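Local coordinates for aspartate--tRNA(Asp/Asn) ligase (Sulfolobus tokodaii, PDB 1WYD), which attaches L-aspartate to both tRNA(Asp) and tRNA(Asn) in an ATP-dependent reaction, as a non-discriminating class II aminoacyl-tRNA synthetase, at the interface of chains A and B. Coordinates in Å, arbitrary orientation; residue numbers count along the deposited sequence, not the author numbering. Chains: chain A/B, hypothetical aspartyl-tRNA synthetase.

The interface of chains A and B. Residues chain A 207, 222, 420, 422; chain B 158-161.
A:Glu222 reaches across to the backbone of B:Pro159, B:Lys160 and B:Ile161. Its CG lies anti to the backbone N (chi1 167°), and the extended chain carries the carboxylate to the turn of chain B. The main-chain N of B:Lys160 donates to A:Glu222 OE1 at 3.0 Å. It approaches on the syn side, 18° out of the carboxylate plane. Weak bonds join B:Lys160 N to OE2 and B:Ile161 N to OE1. B:Lys160 NZ is 6.9 Å from A:Glu222 OE2, not in contact, though its charge may still favour the carboxylate. A water links OE2 to the carbonyl oxygen of B:Thr158.

A:Arg422 takes the carbonyl of B:Ile161. A:Arg422 NE donates to B:Ile161 O at 2.7 Å, with a bond angle of 161° at H. That oxygen lies almost in the guanidinium plane, and NH2 adds a weak bond to it. The chain is bent at chi2, and one guanidinium face lies against B:Pro159, whose CB sits over the rim, 3.5 Å from A:Arg422 CZ. The A:Phe420 side chain crosses the same proline ring at a slant, with A:Phe420 CD1 3.9 Å from B:Pro159 CD; a tighter approach by its CB is doubtful. On the far side of A:Glu222, A:Pro207 CG touches the aliphatic B:Lys160 CG at 3.8 Å.

The protein is a homodimer, and the two-fold axis repeats this contact. Residues 158-161 belong to class II motif 1, with B:Pro159 its invariant proline, after helix 128-150 and leading into strand 161-162. They pack against the ends of strands 201-209 and 222-231 and the C-terminal loop of the partner's catalytic domain.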
loop_
_atom_site.group_PDB
_atom_site.type_symbol
_atom_site.label_atom_id
_atom_site.label_comp_id
_atom_site.label_asym_id
_atom_site.label_seq_id
_atom_site.Cartn_x
_atom_site.Cartn_y
_atom_site.Cartn_z
ATOM N N PRO A 207 -3.496 5.604 -2.753
ATOM C CA PRO A 207 -3.782 7.008 -3.121
ATOM C C PRO A 207 -5.173 7.158 -3.655
ATOM O O PRO A 207 -5.730 6.265 -4.277
ATOM C CB PRO A 207 -2.797 7.294 -4.261
ATOM C CG PRO A 207 -1.717 6.158 -4.131
ATOM C CD PRO A 207 -2.483 4.980 -3.629
ATOM N N GLU A 222 -4.237 14.963 -3.650
ATOM C CA GLU A 222 -3.843 13.558 -3.625
ATOM C C GLU A 222 -3.577 13.169 -2.154
ATOM O O GLU A 222 -2.835 13.871 -1.440
ATOM C CB GLU A 222 -2.561 13.368 -4.413
ATOM C CG GLU A 222 -1.893 12.015 -4.212
ATOM C CD GLU A 222 -0.689 11.814 -5.113
ATOM O OE1 GLU A 222 -0.864 11.728 -6.347
ATOM O OE2 GLU A 222 0.445 11.735 -4.571
ATOM N N PHE A 420 5.715 14.966 -0.344
ATOM C CA PHE A 420 5.531 15.667 -1.599
ATOM C C PHE A 420 4.059 15.994 -1.801
ATOM O O PHE A 420 3.311 15.238 -2.436
ATOM C CB PHE A 420 6.167 14.843 -2.714
ATOM C CG PHE A 420 7.604 14.466 -2.401
ATOM C CD1 PHE A 420 7.927 13.204 -1.915
ATOM C CD2 PHE A 420 8.621 15.403 -2.571
ATOM C CE1 PHE A 420 9.254 12.867 -1.598
ATOM C CE2 PHE A 420 9.953 15.088 -2.286
ATOM C CZ PHE A 420 10.283 13.808 -1.784
ATOM N N ARG A 422 0.375 17.682 -2.761
ATOM C CA ARG A 422 -0.262 18.029 -4.038
ATOM C C ARG A 422 -1.527 18.815 -3.780
ATOM O O ARG A 422 -2.413 18.314 -3.082
ATOM C CB ARG A 422 -0.659 16.769 -4.842
ATOM C CG ARG A 422 0.455 16.035 -5.546
ATOM C CD ARG A 422 1.159 16.844 -6.646
ATOM N NE ARG A 422 2.287 16.131 -7.261
ATOM C CZ ARG A 422 3.549 16.164 -6.829
ATOM N NH1 ARG A 422 3.898 16.852 -5.742
ATOM N NH2 ARG A 422 4.490 15.490 -7.487
ATOM N N THR B 158 4.809 8.055 -2.373
ATOM C CA THR B 158 5.299 9.136 -3.197
ATOM C C THR B 158 4.190 9.631 -4.186
ATOM O O THR B 158 3.144 8.961 -4.365
ATOM C CB THR B 158 6.565 8.758 -3.925
ATOM O OG1 THR B 158 6.376 7.507 -4.579
ATOM C CG2 THR B 158 7.674 8.506 -2.942
ATOM N N PRO B 159 4.372 10.831 -4.743
ATOM C CA PRO B 159 3.312 11.433 -5.587
ATOM C C PRO B 159 3.045 10.573 -6.812
ATOM O O PRO B 159 3.971 10.023 -7.439
ATOM C CB PRO B 159 3.907 12.769 -6.000
ATOM C CG PRO B 159 4.896 13.051 -4.967
ATOM C CD PRO B 159 5.527 11.728 -4.586
ATOM N N LYS B 160 1.771 10.424 -7.121
ATOM C CA LYS B 160 1.389 9.671 -8.292
ATOM C C LYS B 160 1.166 10.604 -9.502
ATOM O O LYS B 160 1.345 10.183 -10.645
ATOM C CB LYS B 160 0.155 8.804 -8.006
ATOM C CG LYS B 160 0.332 7.758 -6.903
ATOM C CD LYS B 160 1.598 6.961 -7.145
ATOM C CE LYS B 160 2.091 6.283 -5.907
ATOM N NZ LYS B 160 3.384 5.669 -6.133
ATOM N N ILE B 161 0.766 11.842 -9.243
ATOM C CA ILE B 161 0.652 12.846 -10.294
ATOM C C ILE B 161 1.896 13.704 -10.328
ATOM O O ILE B 161 2.237 14.325 -9.312
ATOM C CB ILE B 161 -0.569 13.774 -10.074
ATOM C CG1 ILE B 161 -1.850 12.963 -10.191
ATOM C CG2 ILE B 161 -0.542 14.928 -11.120
ATOM C CD1 ILE B 161 -3.077 13.715 -9.810
HETATM O O HOH W 1 0.803 9.217 -3.036
#